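Local atomic coordinates of capsid protein (PDB entry 2QUD), a protein that self-assembles as dimers into the icosahedral T=3 shell of phage PP7, packages the RNA genome and represses translation of the viral replicase. Residues 48-51 against 56-59; 20-23 against 29-32; 65-70 against 76-81; 105-108 against 112-115; 31-36 against 40-45. All coordinates share one frame; numbering follows the deposited sequence.

Overall arrangement
Contacts 1, 2, 3 and 5 lie on one antiparallel sheet; contact 4 joins the two C-terminal helices. Contacts 2 and 5 share Phe-31 and Glu-32 on strand 29-32, their centres 8 Å apart, and Ile-22 CG2 touches Lys-34 CE at 3.6 Å. Contact 5 also meets contact 3, centre to centre about 12 Å, where Gly-40 packs on Ala-66 and Val-68. Contact 1 sits at the other end of strands 43-50 and 56-68, its centre about 25 Å from contact 5 and 30 Å from contact 3. RNA-binding residues are spread over contacts 1, 3 and 5: Arg-49, Ala-56 and Arg-58; Val-81; and Arg-43. All five touch the second subunit.

Contact 1: residues 48-51 against 56-59; sequences LRQN and AYRV
Arg-49 and Arg-58 form a hydrogen-bonded pair near the turn of an antiparallel hairpin, where strand 43-50 passes into strand 56-68. Their backbones exchange two bonds, Arg-49 N to Arg-58 O at 3.0 Å and Arg-58 N to Arg-49 O at 2.9 Å, and the short strands run 156° apart in direction. Closer to the turn, Asn-51 N donates to Ala-56 O over 3.0 Å. Ala-56 N in turn meets the side-chain OD1 of Asn-51 at 3.2 Å, arriving from above the amide plane. Asn-51 CG lies between its backbone N and carbonyl carbon (chi1 74°), which turns the amide toward Ala-56, and Thr-55 N is a further donor to the same OD1. Alternation of side chains gives the hairpin two unlike faces, as in leviviral coat proteins, whose sheet offers one surface to RNA and the other to helices of the partner subunit. Arg-49 and Arg-58, both RNA-binding, share a face; in the conformer given, a water links Arg-49 NE to Arg-58 O, while the doubly bent chain of Arg-58 brings its NE to Asp-85. On the other face, Leu-48 CD1 meets Val-59 CG2 at 3.8 Å. Gln-50 runs alongside Tyr-57, with amide and ring planes 21° apart; Gln-50 CG lies 3.5 Å from Tyr-57 CE1. Leu-116 of the second subunit packs on Leu-48 and Val-59, and Leu-120 of that subunit on Tyr-57.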
# COMPACT_ATOMS: atom_id res chain seq x y z
N LEU A 48 -5.10 -13.02 -3.83
CA LEU A 48 -5.78 -12.53 -5.00
C LEU A 48 -7.04 -13.39 -5.11
O LEU A 48 -6.94 -14.61 -5.28
CB LEU A 48 -4.91 -12.72 -6.22
CG LEU A 48 -5.47 -12.42 -7.62
CD1 LEU A 48 -6.16 -11.06 -7.67
CD2 LEU A 48 -4.31 -12.55 -8.64
N ARG A 49 -8.22 -12.79 -4.94
CA ARG A 49 -9.47 -13.58 -5.02
C ARG A 49 -10.56 -12.81 -5.76
O ARG A 49 -10.72 -11.59 -5.58
CB ARG A 49 -9.94 -13.99 -3.61
CG ARG A 49 -10.25 -12.82 -2.66
CD ARG A 49 -10.46 -13.28 -1.20
NE ARG A 49 -9.20 -13.48 -0.45
CZ ARG A 49 -8.72 -14.64 0.03
NH1 ARG A 49 -9.36 -15.80 -0.13
NH2 ARG A 49 -7.56 -14.64 0.69
N GLN A 50 -11.34 -13.54 -6.56
CA GLN A 50 -12.44 -12.97 -7.27
C GLN A 50 -13.48 -12.72 -6.21
O GLN A 50 -13.64 -13.51 -5.26
CB GLN A 50 -13.08 -13.92 -8.26
CG GLN A 50 -12.24 -14.39 -9.41
CD GLN A 50 -13.11 -15.13 -10.42
OE1 GLN A 50 -13.25 -16.36 -10.37
NE2 GLN A 50 -13.74 -14.37 -11.29
N ASN A 51 -14.26 -11.68 -6.40
CA ASN A 51 -15.50 -11.54 -5.62
C ASN A 51 -16.54 -12.62 -5.95
O ASN A 51 -16.42 -13.38 -6.92
CB ASN A 51 -16.03 -10.09 -5.72
CG ASN A 51 -16.66 -9.77 -7.07
OD1 ASN A 51 -16.61 -10.56 -8.03
ND2 ASN A 51 -17.31 -8.60 -7.14
N ALA A 56 -15.17 -8.62 -10.14
CA ALA A 56 -14.01 -7.88 -9.68
C ALA A 56 -13.06 -8.85 -9.02
O ALA A 56 -13.39 -9.99 -8.70
CB ALA A 56 -14.40 -6.82 -8.70
N TYR A 57 -11.85 -8.38 -8.85
CA TYR A 57 -10.80 -9.08 -8.11
C TYR A 57 -10.35 -8.21 -6.94
O TYR A 57 -10.42 -6.99 -7.02
CB TYR A 57 -9.60 -9.35 -9.01
CG TYR A 57 -9.91 -10.21 -10.21
CD1 TYR A 57 -9.73 -11.58 -10.16
CD2 TYR A 57 -10.43 -9.66 -11.36
CE1 TYR A 57 -10.06 -12.37 -11.26
CE2 TYR A 57 -10.74 -10.44 -12.47
CZ TYR A 57 -10.56 -11.80 -12.41
OH TYR A 57 -10.87 -12.57 -13.49
N ARG A 58 -9.92 -8.87 -5.87
CA ARG A 58 -9.46 -8.21 -4.67
C ARG A 58 -8.04 -8.71 -4.44
O ARG A 58 -7.81 -9.93 -4.29
CB ARG A 58 -10.34 -8.49 -3.46
CG ARG A 58 -11.74 -7.88 -3.57
CD ARG A 58 -11.72 -6.36 -3.39
NE ARG A 58 -11.62 -5.98 -1.97
CZ ARG A 58 -12.66 -5.80 -1.15
NH1 ARG A 58 -12.42 -5.45 0.10
NH2 ARG A 58 -13.92 -5.99 -1.56
N VAL A 59 -7.08 -7.78 -4.49
CA VAL A 59 -5.68 -8.04 -4.14
C VAL A 59 -5.44 -7.55 -2.73
O VAL A 59 -5.77 -6.41 -2.39
CB VAL A 59 -4.70 -7.27 -5.06
CG1 VAL A 59 -3.27 -7.40 -4.55
CG2 VAL A 59 -4.81 -7.73 -6.49
O HOH W 1 -7.55 -10.97 -1.66
O HOH W 2 -13.98 -11.87 -11.46

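Contact 2: residues 20-23 against 29-32; sequences TEIQ and QIFE
Two consecutive residues, Ile-22 and Gln-23, face the single residue Ile-30, a classic beta bulge that shifts the register by one. Its signature is the shared acceptor Ile-30 O, which takes Ile-22 N at 2.8 Å and, weakly, Gln-23 N at 3.3 Å; Ile-30 N donates to Gln-23 O at 3.0 Å. The psi of Ile-22, -15°, departs from extended strand values and marks where the extra residue is accommodated. Ile-22 CG1 then comes to rest 4.0 Å from Ile-30 CG2. On the face of Glu-21 and Phe-31, the CB of Glu-21 sits over the phenyl ring in a CH-pi contact, 4.2 Å from its centroid. The rest of the glutamate chain, extended with CG trans to the backbone N (chi1 -162°), carries OE1 to Gln-29 NE2 at 2.9 Å. That bond is nearly straight and lies in the amide plane of Gln-29, although carboxylate and amide are turned 69° from each other. Gln-29 NE2 also donates to Leu-123 O of the second subunit. In the sheet, strand 29-32 runs between 15-24 and 43-50: Phe-31 packs on Leu-19 and on Ile-8 of strand 7-12, and Ile-30 on Arg-43 and Thr-45.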
# COMPACT_ATOMS: atom_id res chain seq x y z
N THR A 20 11.58 -14.22 0.33
CA THR A 20 11.47 -15.57 -0.26
C THR A 20 10.16 -16.21 0.09
O THR A 20 9.74 -16.17 1.25
CB THR A 20 12.63 -16.46 0.27
OG1 THR A 20 13.88 -15.82 -0.07
CG2 THR A 20 12.59 -17.80 -0.33
N GLU A 21 9.55 -16.81 -0.91
CA GLU A 21 8.27 -17.50 -0.70
C GLU A 21 8.47 -18.70 0.22
O GLU A 21 9.34 -19.55 -0.03
CB GLU A 21 7.66 -17.95 -2.01
CG GLU A 21 6.17 -18.28 -1.95
CD GLU A 21 5.64 -18.74 -3.29
OE1 GLU A 21 4.69 -18.11 -3.84
OE2 GLU A 21 6.14 -19.78 -3.77
N ILE A 22 7.69 -18.73 1.31
CA ILE A 22 7.68 -19.84 2.25
C ILE A 22 6.36 -20.64 2.29
O ILE A 22 6.32 -21.75 2.85
CB ILE A 22 8.10 -19.38 3.68
CG1 ILE A 22 7.15 -18.35 4.26
CG2 ILE A 22 9.52 -18.73 3.60
CD1 ILE A 22 7.29 -18.19 5.76
N GLN A 23 5.30 -20.08 1.72
CA GLN A 23 3.98 -20.72 1.63
C GLN A 23 3.27 -20.22 0.37
O GLN A 23 3.36 -19.03 0.04
CB GLN A 23 3.13 -20.37 2.85
CG GLN A 23 1.85 -21.17 2.93
CD GLN A 23 1.02 -20.80 4.12
OE1 GLN A 23 -0.02 -20.15 3.99
NE2 GLN A 23 1.47 -21.21 5.28
N GLN A 29 -0.21 -16.44 -0.37
CA GLN A 29 1.22 -16.62 -0.37
C GLN A 29 1.81 -15.90 0.82
O GLN A 29 1.29 -14.88 1.23
CB GLN A 29 1.86 -16.05 -1.63
CG GLN A 29 1.41 -16.68 -2.88
CD GLN A 29 1.73 -15.83 -4.07
OE1 GLN A 29 0.92 -14.98 -4.46
NE2 GLN A 29 2.94 -15.97 -4.61
N ILE A 30 2.92 -16.41 1.35
CA ILE A 30 3.69 -15.75 2.40
C ILE A 30 5.13 -15.74 1.95
O ILE A 30 5.65 -16.80 1.51
CB ILE A 30 3.56 -16.44 3.79
CG1 ILE A 30 2.09 -16.55 4.19
CG2 ILE A 30 4.31 -15.64 4.84
CD1 ILE A 30 1.92 -17.16 5.55
N PHE A 31 5.74 -14.58 2.04
CA PHE A 31 7.14 -14.37 1.72
C PHE A 31 7.83 -13.91 3.01
O PHE A 31 7.23 -13.13 3.78
CB PHE A 31 7.38 -13.29 0.65
CG PHE A 31 6.84 -13.63 -0.74
CD1 PHE A 31 5.45 -13.59 -0.98
CD2 PHE A 31 7.69 -14.00 -1.78
CE1 PHE A 31 4.96 -13.90 -2.23
CE2 PHE A 31 7.19 -14.32 -3.02
CZ PHE A 31 5.85 -14.24 -3.26
N GLU A 32 9.06 -14.34 3.25
CA GLU A 32 9.79 -13.90 4.42
C GLU A 32 11.23 -13.54 4.04
O GLU A 32 11.80 -14.18 3.15
CB GLU A 32 9.77 -15.03 5.46
CG GLU A 32 10.81 -15.03 6.50
CD GLU A 32 10.68 -16.24 7.36
OE1 GLU A 32 11.51 -17.19 7.21
OE2 GLU A 32 9.74 -16.21 8.16
O HOH W 3 15.02 -14.05 1.79

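Contact 3: residues 65-70 against 76-81; sequences QADVVD and VRYTQV
Gln-65 opposite Gln-80 and Asp-67 opposite Tyr-78 are the hydrogen-bonded pairs of two strands whose directions differ by 160°. Gln-65 N reaches Gln-80 O at 2.8 Å, and Gln-80 N returns to Gln-65 O at 2.9 Å. At Asp-67 the register slips: its N bonds to Tyr-78 O, but its O takes Arg-77 N at 2.7 Å. Arg-77 and Tyr-78 thus both face Asp-67, a classic beta bulge, beyond which Val-68 pairs with Val-76. The bulge sits near the tip of the hairpin formed by strands 56-68 and 76-89, the last two of the antiparallel coat-protein sheet; strand 76-89 forms one edge within the chain, and at Val-81, an RNA-binding residue, it pairs with a strand of the second subunit, so that the sheet runs on across the dimer. Asp-67 touches the side chains of both bulge residues. Its CB stands over the Tyr-78 ring, 3.6 Å from the centroid, and the carboxylate lies stacked toward the CZ-OH end of the ring, planes 3° apart. Tyr-78 reaches this place because CG lies between backbone N and carbonyl carbon (chi1 57°); its OH is bonded to Ser-96 OG and Thr-93 N of the second subunit. Asp-67 OD2 hovers over the centre of the Arg-77 guanidinium, 3.2 Å from NH1, a salt bridge by charge alone because no N-H points at it. The poorly ordered Asp-70 adds a long one, OD1 to Arg-77 NH2 at 3.9 Å. Water joins Gln-65 O with NE2 of Gln-65 and of Gln-80, while Gln-65 OE1 and Gln-80 OE1 bond to Ser-99 and Val-89 of the second subunit.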
# COMPACT_ATOMS: atom_id res chain seq x y z
N GLN A 65 6.18 -5.92 9.79
CA GLN A 65 7.54 -5.64 10.23
C GLN A 65 7.58 -5.73 11.77
O GLN A 65 7.11 -4.83 12.46
CB GLN A 65 8.02 -4.29 9.73
CG GLN A 65 9.46 -4.01 10.04
CD GLN A 65 9.88 -2.62 9.68
OE1 GLN A 65 10.63 -2.43 8.72
NE2 GLN A 65 9.39 -1.62 10.43
N ALA A 66 8.11 -6.84 12.28
CA ALA A 66 8.26 -7.02 13.72
C ALA A 66 9.50 -6.29 14.16
O ALA A 66 10.47 -6.18 13.42
CB ALA A 66 8.36 -8.52 14.08
N ASP A 67 9.47 -5.80 15.40
CA ASP A 67 10.63 -5.19 16.01
C ASP A 67 11.11 -6.12 17.12
O ASP A 67 10.32 -6.52 17.97
CB ASP A 67 10.27 -3.84 16.59
CG ASP A 67 11.47 -2.97 16.76
OD1 ASP A 67 11.91 -2.37 15.77
OD2 ASP A 67 11.99 -2.89 17.89
N VAL A 68 12.41 -6.44 17.12
CA VAL A 68 12.96 -7.43 18.02
C VAL A 68 13.88 -6.79 19.03
O VAL A 68 14.72 -5.97 18.67
CB VAL A 68 13.69 -8.54 17.25
CG1 VAL A 68 14.42 -9.48 18.20
CG2 VAL A 68 12.69 -9.29 16.38
N VAL A 69 13.71 -7.18 20.30
CA VAL A 69 14.54 -6.73 21.42
C VAL A 69 16.01 -7.03 21.09
O VAL A 69 16.34 -8.14 20.66
CB VAL A 69 14.11 -7.42 22.75
CG1 VAL A 69 15.00 -6.97 23.91
CG2 VAL A 69 12.63 -7.14 23.06
N ASP A 70 16.88 -6.02 21.26
CA ASP A 70 18.30 -6.10 20.88
C ASP A 70 19.04 -7.28 21.52
O ASP A 70 19.71 -8.06 20.83
CB ASP A 70 19.04 -4.80 21.27
CG ASP A 70 18.69 -3.62 20.38
OD1 ASP A 70 17.61 -3.63 19.75
OD2 ASP A 70 19.50 -2.66 20.32
N VAL A 76 9.72 -10.74 19.79
CA VAL A 76 9.05 -9.60 19.14
C VAL A 76 8.54 -8.65 20.23
O VAL A 76 7.79 -9.06 21.14
CB VAL A 76 7.87 -10.04 18.24
CG1 VAL A 76 7.15 -8.81 17.64
CG2 VAL A 76 8.35 -11.00 17.14
N ARG A 77 8.99 -7.41 20.15
CA ARG A 77 8.55 -6.31 21.01
C ARG A 77 7.21 -5.73 20.49
O ARG A 77 6.25 -5.55 21.25
CB ARG A 77 9.63 -5.23 20.98
CG ARG A 77 9.55 -4.19 22.07
CD ARG A 77 10.39 -2.97 21.72
NE ARG A 77 11.78 -3.30 21.43
CZ ARG A 77 12.67 -2.47 20.89
NH1 ARG A 77 12.35 -1.21 20.56
NH2 ARG A 77 13.92 -2.89 20.67
N TYR A 78 7.16 -5.43 19.20
CA TYR A 78 5.92 -4.93 18.58
C TYR A 78 6.02 -5.22 17.09
O TYR A 78 7.12 -5.49 16.58
CB TYR A 78 5.67 -3.42 18.82
CG TYR A 78 6.78 -2.49 18.39
CD1 TYR A 78 6.92 -2.09 17.06
CD2 TYR A 78 7.71 -1.99 19.30
CE1 TYR A 78 7.96 -1.26 16.66
CE2 TYR A 78 8.75 -1.15 18.90
CZ TYR A 78 8.87 -0.79 17.57
OH TYR A 78 9.89 0.05 17.19
N THR A 79 4.87 -5.15 16.43
CA THR A 79 4.77 -5.38 15.00
C THR A 79 3.99 -4.23 14.40
O THR A 79 2.91 -3.86 14.87
CB THR A 79 4.10 -6.72 14.65
OG1 THR A 79 4.79 -7.79 15.32
CG2 THR A 79 4.11 -6.96 13.10
N GLN A 80 4.56 -3.66 13.35
CA GLN A 80 3.86 -2.66 12.56
C GLN A 80 3.53 -3.23 11.19
O GLN A 80 4.21 -4.13 10.69
CB GLN A 80 4.72 -1.43 12.46
CG GLN A 80 4.94 -0.84 13.84
CD GLN A 80 5.66 0.47 13.80
OE1 GLN A 80 5.12 1.48 14.19
NE2 GLN A 80 6.91 0.46 13.35
N VAL A 81 2.45 -2.70 10.60
CA VAL A 81 1.82 -3.32 9.46
C VAL A 81 1.47 -2.25 8.42
O VAL A 81 1.00 -1.17 8.77
CB VAL A 81 0.52 -4.05 9.86
CG1 VAL A 81 0.02 -4.85 8.71
CG2 VAL A 81 0.74 -4.97 11.09
O HOH W 4 8.11 -2.41 13.17

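Contact 4: residues 105-108 against 112-115; sequences KSLV and QVED
Leu-107 and Val-113 meet at the corner between helix 94-109 and helix 111-119, the C-terminal helical pair of the coat-protein fold. The first shell is small and mostly apolar, with backbone carbonyls at its border. Val-113 was modelled in two conformers, and its methyl contacts hold for the one given: Leu-107 CD1 lies 3.8 Å from Val-113 CG2, the two side chains crossing at about a right angle. With Leu-107 CG trans to the backbone N (chi1 178°), the leucine's end swings nearer to the valine than its CB bond alone would bring it. Val-113 points toward the first helix, and its other methyl, CG1, stands 4.0 Å from Val-108 O. Leu-123 of the C-terminal tail touches Val-113 as well. Farther out lies the second subunit, whose Tyr-101 OH bonds to Val-108 O and whose Lys-98 forms a salt bridge with Glu-114; Gln-112 NE2 reaches Thr-7 O of that subunit. What positions the two helix ends against each other is Thr-110, in the short link between them: its OG1 is hydrogen-bonded both to Leu-107 O and to Val-113 N, so one hydroxyl ties the end of the first helix to the beginning of the second.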
# COMPACT_ATOMS: atom_id res chain seq x y z
N LYS A 105 1.69 4.34 -6.74
CA LYS A 105 3.14 4.40 -6.66
C LYS A 105 3.57 5.82 -6.35
O LYS A 105 4.38 6.01 -5.43
CB LYS A 105 3.79 3.84 -7.93
CG LYS A 105 5.30 3.93 -7.98
CD LYS A 105 5.79 3.48 -9.34
CE LYS A 105 7.33 3.54 -9.46
NZ LYS A 105 7.97 4.85 -9.11
N SER A 106 3.01 6.80 -7.07
CA SER A 106 3.31 8.21 -6.82
C SER A 106 2.88 8.67 -5.43
O SER A 106 3.66 9.30 -4.72
CB SER A 106 2.65 9.10 -7.87
OG SER A 106 3.08 10.44 -7.72
N LEU A 107 1.64 8.35 -5.05
CA LEU A 107 1.16 8.70 -3.72
C LEU A 107 2.05 8.23 -2.59
O LEU A 107 2.43 9.01 -1.73
CB LEU A 107 -0.24 8.13 -3.54
CG LEU A 107 -1.00 8.30 -2.20
CD1 LEU A 107 -1.19 9.80 -1.86
CD2 LEU A 107 -2.32 7.53 -2.25
N VAL A 108 2.38 6.94 -2.60
CA VAL A 108 3.22 6.34 -1.57
C VAL A 108 4.57 7.02 -1.54
O VAL A 108 5.09 7.28 -0.47
CB VAL A 108 3.36 4.82 -1.76
CG1 VAL A 108 4.36 4.25 -0.75
CG2 VAL A 108 2.02 4.16 -1.59
N GLN A 112 4.78 13.81 1.72
CA GLN A 112 3.58 13.93 2.56
C GLN A 112 3.14 12.61 3.20
O GLN A 112 2.93 12.57 4.41
CB GLN A 112 2.42 14.54 1.77
CG GLN A 112 2.57 16.02 1.49
CD GLN A 112 1.30 16.66 0.95
OE1 GLN A 112 0.20 16.28 1.33
NE2 GLN A 112 1.47 17.66 0.06
N VAL A 113 3.03 11.54 2.42
CA VAL A 113 2.68 10.22 2.98
C VAL A 113 3.77 9.74 3.96
O VAL A 113 3.49 9.18 5.00
CB VAL A 113 2.42 9.19 1.86
CG1 VAL A 113 2.34 7.76 2.42
CG2 VAL A 113 1.13 9.56 1.11
N GLU A 114 5.03 10.00 3.62
CA GLU A 114 6.14 9.67 4.50
C GLU A 114 5.94 10.34 5.87
O GLU A 114 6.10 9.72 6.90
CB GLU A 114 7.50 10.08 3.92
CG GLU A 114 8.68 9.57 4.75
CD GLU A 114 10.04 9.87 4.18
OE1 GLU A 114 10.14 10.33 3.03
OE2 GLU A 114 11.04 9.64 4.90
N ASP A 115 5.59 11.63 5.86
CA ASP A 115 5.46 12.39 7.11
C ASP A 115 4.21 11.95 7.90
O ASP A 115 4.18 12.02 9.13
CB ASP A 115 5.45 13.89 6.79
CG ASP A 115 6.08 14.74 7.88
OD1 ASP A 115 5.80 15.95 7.88
OD2 ASP A 115 6.90 14.24 8.67

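Contact 5: residues 31-36 against 40-45; sequences FEEKVG and GRLRLT
Phe-31 and Leu-44 form the tightly packed inner end of this hairpin, where strands 29-32 and 43-50 are neighbours in the antiparallel sheet. Phe-31 N meets Leu-44 O at 2.8 Å, Leu-44 N returns to Phe-31 O, and both side chains are buried. One step outward, Glu-33 N bonds to Leu-42 O at 2.9 Å, beside the buried Leu-42 side chain, as the two chains, still antiparallel, pass into the connecting loop. The loop end is more exposed and is held by polar contacts. There a water bridges Glu-33 OE1 and Leu-42 N, while Glu-33 OE2 pairs with Arg-17. An inverse gamma turn centred on Lys-34 bends the chain, and Arg-41, extended from CG to NE, runs beside the backbone of 33-36. Its NE and NH2 grip Gly-36 O side-on, at 3.3 Å and 2.9 Å, the oxygen near the guanidinium plane. Lys-34 CA lies over one face of the guanidinium, 3.5 Å from Arg-41 NH1. The same NH1 donates to Glu-32 OE1 at 3.1 Å, in the guanidinium plane but from above the carboxylate, the two groups being turned 82° from each other. Arg-43 NH2 lies 3.1 Å from Glu-32 OE2, a salt bridge whose N-H...O angle of 120° makes the hydrogen bond weak; it is doubtful besides, since it holds for one of two conformers of this RNA-binding arginine. Two arginine partners would probably favour the ionised form of the buried Glu-32, with Arg-41 the firmer of the two.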
# COMPACT_ATOMS: atom_id res chain seq x y z
N PHE A 31 5.74 -14.58 2.04
CA PHE A 31 7.14 -14.37 1.72
C PHE A 31 7.83 -13.91 3.01
O PHE A 31 7.23 -13.13 3.78
CB PHE A 31 7.38 -13.29 0.65
CG PHE A 31 6.84 -13.63 -0.74
CD1 PHE A 31 5.45 -13.59 -0.98
CD2 PHE A 31 7.69 -14.00 -1.78
CE1 PHE A 31 4.96 -13.90 -2.23
CE2 PHE A 31 7.19 -14.32 -3.02
CZ PHE A 31 5.85 -14.24 -3.26
N GLU A 32 9.06 -14.34 3.25
CA GLU A 32 9.79 -13.90 4.42
C GLU A 32 11.23 -13.54 4.04
O GLU A 32 11.80 -14.18 3.15
CB GLU A 32 9.77 -15.03 5.46
CG GLU A 32 10.81 -15.03 6.50
CD GLU A 32 10.68 -16.24 7.36
OE1 GLU A 32 11.51 -17.19 7.21
OE2 GLU A 32 9.74 -16.21 8.16
N GLU A 33 11.77 -12.52 4.71
CA GLU A 33 13.15 -12.20 4.53
C GLU A 33 14.01 -13.17 5.36
O GLU A 33 14.01 -13.10 6.58
CB GLU A 33 13.47 -10.77 4.94
CG GLU A 33 14.88 -10.41 4.61
CD GLU A 33 15.29 -9.06 5.08
OE1 GLU A 33 14.70 -8.55 6.06
OE2 GLU A 33 16.23 -8.51 4.48
N LYS A 34 14.71 -14.07 4.69
CA LYS A 34 15.47 -15.13 5.36
C LYS A 34 16.83 -14.65 5.81
O LYS A 34 17.86 -15.09 5.29
CB LYS A 34 15.56 -16.37 4.49
CG LYS A 34 14.23 -16.98 4.23
CD LYS A 34 14.43 -18.30 3.50
CE LYS A 34 13.15 -19.08 3.37
NZ LYS A 34 13.50 -20.44 2.82
N VAL A 35 16.81 -13.74 6.78
CA VAL A 35 18.00 -13.14 7.38
C VAL A 35 17.74 -13.11 8.90
O VAL A 35 16.60 -12.84 9.32
CB VAL A 35 18.21 -11.69 6.85
CG1 VAL A 35 19.44 -11.02 7.48
CG2 VAL A 35 18.32 -11.71 5.32
N GLY A 36 18.76 -13.35 9.71
CA GLY A 36 18.61 -13.28 11.15
C GLY A 36 17.78 -14.40 11.77
O GLY A 36 17.42 -15.33 11.09
N GLY A 40 10.74 -12.49 14.15
CA GLY A 40 10.88 -11.11 13.77
C GLY A 40 11.26 -10.86 12.33
O GLY A 40 11.45 -9.71 11.96
N ARG A 41 11.38 -11.92 11.52
CA ARG A 41 11.69 -11.73 10.09
C ARG A 41 10.55 -10.96 9.44
O ARG A 41 9.37 -11.24 9.69
CB ARG A 41 11.92 -13.03 9.32
CG ARG A 41 13.20 -13.72 9.71
CD ARG A 41 13.36 -15.06 9.06
NE ARG A 41 14.72 -15.57 9.27
CZ ARG A 41 15.23 -16.65 8.71
NH1 ARG A 41 14.51 -17.40 7.90
NH2 ARG A 41 16.51 -16.97 8.93
N LEU A 42 10.95 -10.04 8.57
CA LEU A 42 10.01 -9.29 7.71
C LEU A 42 9.20 -10.28 6.90
O LEU A 42 9.76 -11.23 6.35
CB LEU A 42 10.79 -8.39 6.77
CG LEU A 42 9.97 -7.47 5.86
CD1 LEU A 42 9.19 -6.43 6.70
CD2 LEU A 42 10.93 -6.79 4.89
N ARG A 43 7.87 -10.05 6.88
CA ARG A 43 6.88 -10.91 6.25
C ARG A 43 6.00 -10.12 5.27
O ARG A 43 5.57 -9.03 5.61
CB ARG A 43 5.94 -11.47 7.32
CG ARG A 43 5.29 -12.81 6.98
CD ARG A 43 6.07 -13.97 7.61
NE ARG A 43 5.20 -15.06 8.05
CZ ARG A 43 5.57 -16.08 8.83
NH1 ARG A 43 4.68 -17.01 9.16
NH2 ARG A 43 6.82 -16.19 9.29
N LEU A 44 5.70 -10.73 4.13
CA LEU A 44 4.72 -10.19 3.17
C LEU A 44 3.74 -11.30 2.86
O LEU A 44 4.13 -12.37 2.40
CB LEU A 44 5.41 -9.75 1.87
CG LEU A 44 4.47 -9.24 0.75
CD1 LEU A 44 3.65 -7.99 1.21
CD2 LEU A 44 5.25 -8.95 -0.53
N THR A 45 2.46 -11.04 3.12
CA THR A 45 1.41 -11.98 2.80
C THR A 45 0.64 -11.39 1.63
O THR A 45 0.32 -10.20 1.63
CB THR A 45 0.52 -12.19 4.03
OG1 THR A 45 1.32 -12.64 5.12
CG2 THR A 45 -0.63 -13.19 3.73
O HOH W 5 13.73 -9.26 8.42